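Local coordinates for inner membrane protein (Salmonella typhimurium LT2, PDB 2QJV), which probably acts as an isomerase on glucuronate-type sugar acids, as a nickel-bound member of the KduI/IolB family in the cupin clan, at residues Q17-Q22 with E185-H190; Q201-D206 with E212-Y217; V231-I234 with D238-Y241. The protein carries 2 engineered substitutions. One frame throughout, in Å; residues are numbered along the deposited sequence. Where two conformers were deposited one is given.

Interaction 1. Residues Q17-Q22 with E185-H190; sequences QHISPQ and EETYYH. With NI (nickel (II) ion), chain D.
Q17 and I19 reach across to Y189 and T187, packing two cupin-type sheets against each other. Strand 16-19 edges the six-stranded sheet, and strand 181-193 edges the five-stranded one. No hydrogen bond links the two segments. The CA atoms of I19 and T187 stay 8.7 Å apart, so side chains fill the gap. Q17 CG approaches the Y189 ring obliquely and comes 4.2 Å from Y189 CE1. The polar ends turn elsewhere: Q17 NE2 bonds to R219 O, and Y189 OH to E104. One residue pair further on, methyl meets methyl. I19 CG2, in one of two deposited conformers, lies 4.3 Å from T187 CG2. F31 and V244 also pack on T187.

Along 185-190 alternate residues serve the other side. E186 has CG anti to the backbone N (chi1 -172°) and then runs extended to the nickel ion. H171, H173 and H229 complete the protein ligands, and two waters add to them. E186 OE1 binds nickel at 2.1 Å. Water 1, itself a nickel ligand, donates to E186 OE2 at 2.9 Å and is hydrogen-bonded to Y188 OH at 2.7 Å.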
loop_
_atom_site.group_PDB
_atom_site.type_symbol
_atom_site.label_atom_id
_atom_site.label_comp_id
_atom_site.label_asym_id
_atom_site.label_seq_id
_atom_site.Cartn_x
_atom_site.Cartn_y
_atom_site.Cartn_z
ATOM N N GLN A 17 13.619 -17.522 13.780
ATOM C CA GLN A 17 13.239 -16.121 14.043
ATOM C C GLN A 17 14.467 -15.291 14.414
ATOM O O GLN A 17 15.237 -15.692 15.260
ATOM C CB GLN A 17 12.181 -15.974 15.160
ATOM C CG GLN A 17 10.726 -16.371 14.703
ATOM C CD GLN A 17 10.087 -15.421 13.720
ATOM O OE1 GLN A 17 10.676 -14.389 13.357
ATOM N NE2 GLN A 17 8.887 -15.772 13.247
ATOM N N HIS A 18 14.636 -14.165 13.734
ATOM C CA HIS A 18 15.742 -13.231 13.991
ATOM C C HIS A 18 15.217 -11.795 13.899
ATOM O O HIS A 18 15.108 -11.220 12.807
ATOM C CB HIS A 18 16.970 -13.423 13.057
ATOM C CG HIS A 18 18.041 -12.404 13.315
ATOM N ND1 HIS A 18 18.759 -12.372 14.491
ATOM C CD2 HIS A 18 18.447 -11.326 12.594
ATOM C CE1 HIS A 18 19.568 -11.324 14.482
ATOM N NE2 HIS A 18 19.411 -10.683 13.334
ATOM N N ILE A 19 14.914 -11.238 15.070
ATOM C CA ILE A 19 14.401 -9.882 15.194
ATOM C C ILE A 19 15.447 -9.066 15.933
ATOM O O ILE A 19 15.825 -9.395 17.058
ATOM C CB ILE A 19 13.034 -9.823 15.955
ATOM C CG1 ILE A 19 12.040 -10.865 15.403
ATOM C CG2 ILE A 19 12.455 -8.377 15.922
ATOM C CD1 ILE A 19 11.769 -10.736 13.882
ATOM N N SER A 20 15.928 -8.004 15.294
ATOM C CA SER A 20 16.974 -7.159 15.870
ATOM C C SER A 20 16.509 -5.724 15.874
ATOM O O SER A 20 15.622 -5.352 15.084
ATOM C CB SER A 20 18.266 -7.294 15.050
ATOM O OG SER A 20 18.158 -6.769 13.741
ATOM N N PRO A 21 17.105 -4.898 16.749
ATOM C CA PRO A 21 16.785 -3.474 16.652
ATOM C C PRO A 21 16.969 -2.915 15.223
ATOM O O PRO A 21 16.145 -2.129 14.742
ATOM C CB PRO A 21 17.738 -2.841 17.675
ATOM C CG PRO A 21 17.975 -3.908 18.675
ATOM C CD PRO A 21 18.003 -5.184 17.886
ATOM N N GLN A 22 17.997 -3.388 14.514
ATOM C CA GLN A 22 18.290 -2.933 13.163
ATOM C C GLN A 22 17.201 -3.309 12.143
ATOM O O GLN A 22 16.819 -2.471 11.315
ATOM C CB GLN A 22 19.661 -3.458 12.710
ATOM C CG GLN A 22 20.816 -2.927 13.540
ATOM C CD GLN A 22 21.278 -3.846 14.663
ATOM O OE1 GLN A 22 20.533 -4.597 15.268
ATOM N NE2 GLN A 22 22.587 -3.819 14.888
ATOM N N GLU A 185 9.509 -1.205 23.821
ATOM C CA GLU A 185 9.324 -1.994 22.612
ATOM C C GLU A 185 8.837 -3.375 23.082
ATOM O O GLU A 185 9.216 -3.819 24.156
ATOM C CB GLU A 185 10.635 -2.105 21.855
ATOM C CG GLU A 185 11.104 -0.770 21.300
ATOM C CD GLU A 185 12.615 -0.637 21.165
ATOM O OE1 GLU A 185 13.341 -1.632 21.328
ATOM O OE2 GLU A 185 13.072 0.503 20.905
ATOM N N GLU A 186 8.035 -4.047 22.277
ATOM C CA GLU A 186 7.516 -5.357 22.648
ATOM C C GLU A 186 7.421 -6.305 21.438
ATOM O O GLU A 186 6.996 -5.936 20.343
ATOM C CB GLU A 186 6.160 -5.247 23.371
ATOM C CG GLU A 186 5.676 -6.568 23.946
ATOM C CD GLU A 186 4.501 -6.463 24.888
ATOM O OE1 GLU A 186 3.785 -5.441 24.874
ATOM O OE2 GLU A 186 4.240 -7.441 25.632
ATOM N N THR A 187 7.883 -7.529 21.656
ATOM C CA THR A 187 7.742 -8.599 20.679
ATOM C C THR A 187 6.784 -9.667 21.254
ATOM O O THR A 187 6.703 -9.857 22.466
ATOM C CB THR A 187 9.112 -9.227 20.237
ATOM O OG1 THR A 187 9.788 -9.761 21.386
ATOM C CG2 THR A 187 10.013 -8.205 19.437
ATOM N N TYR A 188 6.050 -10.319 20.350
ATOM C CA TYR A 188 5.143 -11.426 20.618
ATOM C C TYR A 188 5.631 -12.583 19.756
ATOM O O TYR A 188 5.738 -12.430 18.554
ATOM C CB TYR A 188 3.700 -11.130 20.174
ATOM C CG TYR A 188 2.872 -10.320 21.149
ATOM C CD1 TYR A 188 3.210 -9.011 21.431
ATOM C CD2 TYR A 188 1.755 -10.862 21.795
ATOM C CE1 TYR A 188 2.492 -8.267 22.323
ATOM C CE2 TYR A 188 1.033 -10.114 22.700
ATOM C CZ TYR A 188 1.406 -8.819 22.949
ATOM O OH TYR A 188 0.687 -8.100 23.833
ATOM N N TYR A 189 5.897 -13.722 20.370
ATOM C CA TYR A 189 6.227 -14.954 19.671
ATOM C C TYR A 189 5.043 -15.891 19.942
ATOM O O TYR A 189 4.910 -16.445 21.058
ATOM C CB TYR A 189 7.557 -15.540 20.145
ATOM C CG TYR A 189 7.896 -16.909 19.569
ATOM C CD1 TYR A 189 8.081 -17.092 18.177
ATOM C CD2 TYR A 189 8.124 -18.002 20.404
ATOM C CE1 TYR A 189 8.393 -18.327 17.650
ATOM C CE2 TYR A 189 8.465 -19.264 19.881
ATOM C CZ TYR A 189 8.591 -19.426 18.498
ATOM O OH TYR A 189 8.934 -20.653 18.001
ATOM N N HIS A 190 4.256 -16.149 18.892
ATOM C CA HIS A 190 3.013 -16.904 19.004
ATOM C C HIS A 190 3.094 -18.391 18.656
ATOM O O HIS A 190 3.819 -18.805 17.733
ATOM C CB HIS A 190 1.926 -16.319 18.095
ATOM C CG HIS A 190 1.378 -15.001 18.557
ATOM N ND1 HIS A 190 0.233 -14.904 19.323
ATOM C CD2 HIS A 190 1.787 -13.732 18.319
ATOM C CE1 HIS A 190 -0.032 -13.624 19.538
ATOM N NE2 HIS A 190 0.885 -12.891 18.924
HETATM NI NI NI D . 2.193 -4.688 26.017
HETATM O O HOH W 1 1.476 -6.760 26.040
HETATM O O HOH W 2 3.090 -5.380 27.888
#

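Interaction 2. Residues Q201-D206 with E212-Y217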
loop_
_atom_site.group_PDB
_atom_site.type_symbol
_atom_site.label_atom_id
_atom_site.label_comp_id
_atom_site.label_asym_id
_atom_site.label_seq_id
_atom_site.Cartn_x
_atom_site.Cartn_y
_atom_site.Cartn_z
ATOM N N GLN A 201 -4.279 -10.309 15.739
ATOM C CA GLN A 201 -3.658 -9.309 16.636
ATOM C C GLN A 201 -3.733 -7.949 15.933
ATOM O O GLN A 201 -3.445 -7.846 14.750
ATOM C CB GLN A 201 -2.229 -9.679 17.024
ATOM C CG GLN A 201 -1.607 -8.669 17.995
ATOM C CD GLN A 201 -0.393 -9.151 18.760
ATOM O OE1 GLN A 201 0.283 -10.110 18.381
ATOM N NE2 GLN A 201 -0.096 -8.455 19.842
ATOM N N ARG A 202 -4.180 -6.922 16.648
ATOM C CA ARG A 202 -4.320 -5.596 16.092
ATOM C C ARG A 202 -3.407 -4.634 16.858
ATOM O O ARG A 202 -3.451 -4.580 18.076
ATOM C CB ARG A 202 -5.783 -5.142 16.179
ATOM C CG ARG A 202 -6.060 -3.786 15.625
ATOM C CD ARG A 202 -7.362 -3.248 16.121
ATOM N NE ARG A 202 -7.639 -1.924 15.615
ATOM C CZ ARG A 202 -8.563 -1.121 16.103
ATOM N NH1 ARG A 202 -9.257 -1.450 17.204
ATOM N NH2 ARG A 202 -8.743 0.059 15.548
ATOM N N VAL A 203 -2.555 -3.922 16.126
ATOM C CA VAL A 203 -1.690 -2.881 16.672
ATOM C C VAL A 203 -2.186 -1.521 16.165
ATOM O O VAL A 203 -2.231 -1.244 14.975
ATOM C CB VAL A 203 -0.181 -3.143 16.361
ATOM C CG1 VAL A 203 0.677 -1.993 16.907
ATOM C CG2 VAL A 203 0.265 -4.492 16.972
ATOM N N TYR A 204 -2.590 -0.659 17.091
ATOM C CA TYR A 204 -3.190 0.609 16.726
ATOM C C TYR A 204 -3.012 1.737 17.751
ATOM O O TYR A 204 -2.953 1.504 18.958
ATOM C CB TYR A 204 -4.706 0.402 16.440
ATOM C CG TYR A 204 -5.572 0.032 17.664
ATOM C CD1 TYR A 204 -5.564 -1.257 18.193
ATOM C CD2 TYR A 204 -6.379 0.995 18.293
ATOM C CE1 TYR A 204 -6.361 -1.591 19.313
ATOM C CE2 TYR A 204 -7.168 0.662 19.363
ATOM C CZ TYR A 204 -7.163 -0.659 19.864
ATOM O OH TYR A 204 -7.952 -1.008 20.947
ATOM N N THR A 205 -2.979 2.956 17.245
ATOM C CA THR A 205 -2.895 4.146 18.054
ATOM C C THR A 205 -4.293 4.779 18.217
ATOM O O THR A 205 -5.236 4.497 17.462
ATOM C CB THR A 205 -1.911 5.175 17.428
ATOM O OG1 THR A 205 -2.327 5.472 16.086
ATOM C CG2 THR A 205 -0.497 4.654 17.416
ATOM N N ASP A 206 -4.424 5.639 19.209
ATOM C CA ASP A 206 -5.638 6.411 19.401
ATOM C C ASP A 206 -6.099 7.185 18.147
ATOM O O ASP A 206 -7.273 7.220 17.866
ATOM C CB ASP A 206 -5.466 7.423 20.558
ATOM C CG ASP A 206 -5.536 6.769 21.925
ATOM O OD1 ASP A 206 -6.650 6.298 22.298
ATOM O OD2 ASP A 206 -4.476 6.776 22.620
ATOM N N GLU A 212 -3.084 -1.669 12.251
ATOM C CA GLU A 212 -2.777 -2.892 11.521
ATOM C C GLU A 212 -3.303 -4.130 12.238
ATOM O O GLU A 212 -2.972 -4.342 13.395
ATOM C CB GLU A 212 -1.246 -3.043 11.363
ATOM C CG GLU A 212 -0.541 -1.957 10.516
ATOM C CD GLU A 212 -0.920 -2.021 9.032
ATOM O OE1 GLU A 212 -0.946 -3.146 8.466
ATOM O OE2 GLU A 212 -1.192 -0.960 8.424
ATOM N N CYS A 213 -4.149 -4.890 11.550
ATOM C CA CYS A 213 -4.628 -6.165 12.031
ATOM C C CYS A 213 -3.967 -7.209 11.140
ATOM O O CYS A 213 -3.867 -7.024 9.925
ATOM C CB CYS A 213 -6.160 -6.296 11.979
ATOM S SG CYS A 213 -6.658 -7.870 12.658
HETATM N N MSE A 214 -3.472 -8.262 11.774
HETATM C CA MSE A 214 -2.754 -9.339 11.125
HETATM C C MSE A 214 -3.280 -10.661 11.650
HETATM O O MSE A 214 -3.693 -10.777 12.797
HETATM C CB MSE A 214 -1.250 -9.310 11.462
HETATM C CG MSE A 214 -0.478 -7.996 11.233
HETATM SE SE MSE A 214 1.000 -7.664 12.506
HETATM C CE MSE A 214 -0.046 -7.017 13.956
ATOM N N ALA A 215 -3.216 -11.659 10.783
ATOM C CA ALA A 215 -3.569 -13.043 11.034
ATOM C C ALA A 215 -2.234 -13.712 11.410
ATOM O O ALA A 215 -1.322 -13.834 10.538
ATOM C CB ALA A 215 -4.192 -13.664 9.829
ATOM N N VAL A 216 -2.101 -14.171 12.662
ATOM C CA VAL A 216 -0.839 -14.682 13.193
ATOM C C VAL A 216 -0.878 -16.204 13.297
ATOM O O VAL A 216 -1.781 -16.751 13.887
ATOM C CB VAL A 216 -0.525 -14.072 14.571
ATOM C CG1 VAL A 216 0.862 -14.503 15.082
ATOM C CG2 VAL A 216 -0.674 -12.518 14.494
ATOM N N TYR A 217 0.091 -16.871 12.682
ATOM C CA TYR A 217 0.174 -18.331 12.699
ATOM C C TYR A 217 1.348 -18.828 13.562
ATOM O O TYR A 217 2.105 -18.041 14.125
ATOM C CB TYR A 217 0.226 -18.879 11.266
ATOM C CG TYR A 217 -1.084 -18.801 10.479
ATOM C CD1 TYR A 217 -1.508 -17.593 9.885
ATOM C CD2 TYR A 217 -1.858 -19.947 10.250
ATOM C CE1 TYR A 217 -2.669 -17.518 9.158
ATOM C CE2 TYR A 217 -3.035 -19.875 9.495
ATOM C CZ TYR A 217 -3.428 -18.651 8.940
ATOM O OH TYR A 217 -4.563 -18.585 8.151
#
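E212 O accepts the N-H of V203, with V203 N 2.8 Å from E212 O, and R202 CA adds a weaker CA-H...O contact to E212 O at 3.3 Å. The two segments form the antiparallel beta hairpin of strands 198-204 and 211-217, within the four-stranded sheet of a cupin domain. Q201 with M214 and V203 with E212 are hydrogen-bonded pairs. R202 with C213 is the non-hydrogen-bonded pair between them. Each hydrogen-bonded pair has both its bonds. The straightest is E212 N to V203 O, with an angle of 174° at the hydrogen.

One face of the hairpin carries Q201, V203, E212 and M214. M214, a selenomethionine with two conformers, is bent so that in the conformer described its CE lies 3.9 Å from V203 CG2. The two side chains cross at a slant. Beside them Q201 CB packs on V216 CG2 at 4.1 Å. In Q201 a chi1 of -178° swings CG away from the backbone N, and the extended chain has its amide held at both ends. OE1 bonds to H190 NE2, and NE2 bonds to H229 O. H229 is a nickel ligand, so Q201 probably helps position it from the second shell, through its backbone carbonyl.

The other face carries R202 and C213 and meets the third subunit. C213, modelled in two conformers, forms a disulfide with C213 of that subunit, while R202 NH1 bonds to Y217 OH of the third subunit and the guanidinium makes a cation-pi contact with its F198. Within its own strand the R202 guanidinium lies over the Y204 ring, with R202 NH1 3.4 Å above the plane of the Y204 ring, over its centre.

Interaction 3. Residues V231-I234 with D238-Y241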
loop_
_atom_site.group_PDB
_atom_site.type_symbol
_atom_site.label_atom_id
_atom_site.label_comp_id
_atom_site.label_asym_id
_atom_site.label_seq_id
_atom_site.Cartn_x
_atom_site.Cartn_y
_atom_site.Cartn_z
ATOM N N VAL A 231 -4.827 -9.176 21.435
ATOM C CA VAL A 231 -4.844 -10.456 20.755
ATOM C C VAL A 231 -6.242 -11.091 20.873
ATOM O O VAL A 231 -6.732 -11.381 21.983
ATOM C CB VAL A 231 -3.791 -11.405 21.349
ATOM C CG1 VAL A 231 -3.935 -12.837 20.789
ATOM C CG2 VAL A 231 -2.354 -10.828 21.168
ATOM N N ALA A 232 -6.871 -11.321 19.726
ATOM C CA ALA A 232 -8.169 -12.009 19.653
ATOM C C ALA A 232 -7.948 -13.441 19.147
ATOM O O ALA A 232 -7.506 -13.661 18.019
ATOM C CB ALA A 232 -9.204 -11.253 18.780
ATOM N N THR A 233 -8.238 -14.411 19.999
ATOM C CA THR A 233 -8.115 -15.815 19.636
ATOM C C THR A 233 -9.414 -16.322 18.952
ATOM O O THR A 233 -10.484 -15.737 19.068
ATOM C CB THR A 233 -7.712 -16.735 20.865
ATOM O OG1 THR A 233 -8.787 -16.801 21.774
ATOM C CG2 THR A 233 -6.446 -16.236 21.579
ATOM N N ILE A 234 -9.269 -17.467 18.288
ATOM C CA ILE A 234 -10.242 -18.113 17.434
ATOM C C ILE A 234 -10.670 -19.461 18.011
ATOM O O ILE A 234 -9.813 -20.253 18.419
ATOM C CB ILE A 234 -9.545 -18.313 16.013
ATOM C CG1 ILE A 234 -9.224 -16.937 15.380
ATOM C CG2 ILE A 234 -10.330 -19.161 15.070
ATOM C CD1 ILE A 234 -10.399 -16.055 15.136
ATOM N N ASP A 238 -6.193 -22.822 20.815
ATOM C CA ASP A 238 -5.552 -22.257 22.001
ATOM C C ASP A 238 -4.254 -21.522 21.570
ATOM O O ASP A 238 -3.561 -21.904 20.605
ATOM C CB ASP A 238 -5.248 -23.315 23.068
ATOM C CG ASP A 238 -6.470 -23.863 23.753
ATOM O OD1 ASP A 238 -7.527 -23.202 23.856
ATOM O OD2 ASP A 238 -6.344 -25.003 24.196
ATOM N N ASN A 239 -3.969 -20.427 22.259
ATOM C CA ASN A 239 -2.834 -19.564 21.970
ATOM C C ASN A 239 -1.877 -19.460 23.175
ATOM O O ASN A 239 -2.260 -19.637 24.330
ATOM C CB ASN A 239 -3.364 -18.185 21.500
ATOM C CG ASN A 239 -2.273 -17.109 21.251
ATOM O OD1 ASN A 239 -2.243 -16.132 22.001
ATOM N ND2 ASN A 239 -1.411 -17.253 20.194
ATOM N N TYR A 240 -0.619 -19.242 22.836
ATOM C CA TYR A 240 0.460 -18.988 23.724
ATOM C C TYR A 240 1.306 -17.908 23.056
ATOM O O TYR A 240 1.430 -17.881 21.827
ATOM C CB TYR A 240 1.299 -20.265 23.950
ATOM C CG TYR A 240 2.702 -20.038 24.464
ATOM C CD1 TYR A 240 3.741 -19.729 23.568
ATOM C CD2 TYR A 240 3.008 -20.107 25.817
ATOM C CE1 TYR A 240 5.023 -19.480 24.001
ATOM C CE2 TYR A 240 4.316 -19.911 26.267
ATOM C CZ TYR A 240 5.325 -19.593 25.350
ATOM O OH TYR A 240 6.636 -19.376 25.730
ATOM N N TYR A 241 1.851 -16.999 23.854
ATOM C CA TYR A 241 2.914 -16.119 23.366
ATOM C C TYR A 241 3.941 -15.779 24.431
ATOM O O TYR A 241 3.632 -15.700 25.621
ATOM C CB TYR A 241 2.394 -14.831 22.673
ATOM C CG TYR A 241 1.370 -14.022 23.443
ATOM C CD1 TYR A 241 1.756 -13.165 24.490
ATOM C CD2 TYR A 241 0.016 -14.087 23.103
ATOM C CE1 TYR A 241 0.829 -12.419 25.176
ATOM C CE2 TYR A 241 -0.919 -13.351 23.784
ATOM C CZ TYR A 241 -0.508 -12.504 24.827
ATOM O OH TYR A 241 -1.437 -11.739 25.492
#
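V231 turns CG1 away from its backbone N (chi1 171°), and N239 sends CG the same way (chi1 176°), which brings the two side chains together across a beta arch. Y241 takes a different torsion. It tucks its ring back over its own backbone (chi1 51°), and the ring reaches the same valine. The two strands of the arch follow each other in the chain but belong to different sheets. Strand 231-233 is in the four-stranded sheet, and strand 238-246 in the five-stranded sheet of the cupin sandwich. Their segment axes stay 8.4 Å apart at closest approach. No hydrogen bond crosses, and the contact is made by buried side chains.

V231 works with both branches. Its CG1 lies 3.9 Å from N239 OD1. Its CG2 lies 3.9 Å from Y241 CE2. The valine and tyrosine side chains run alongside one another in opposing senses, and the methyl meets the ring obliquely. Nearer the turn, T233 CG2 presses on N239 CB at 3.6 Å, the shortest approach between the segments.

The polar ends bond to neighbouring strands and to residues of the loop between strands 154-160 and 165-166. T233 OG1 is within hydrogen-bonding distance of two carbonyls, A164 O and N161 O, which would share its one proton. Y241 OH bonds to S166 OG and S167 OG, and S167 OG also bonds to Y188 OH, so a run of hydroxyls leads from Y241 toward the metal site. One end of the N239 amide is held as well: N239 ND2 probably donates to H190 ND1.

Overall arrangement
The three contacts follow in series along the chain, and none nests within or crosses another. Interaction 1 closes the longest loop. It brings the N-terminal strand 16-19 back against strand 181-193, 162 residues separating the two segments, and so joins the six-stranded sheet to the five-stranded one. Interaction 2 closes a short hairpin loop within the four-stranded sheet. Interaction 3 closes the turn after strand 231-233 and faces that sheet toward the five-stranded one. H190, in the second segment of interaction 1, touches both other contacts and so connects all three. Interactions 2 and 3 also both touch the third subunit.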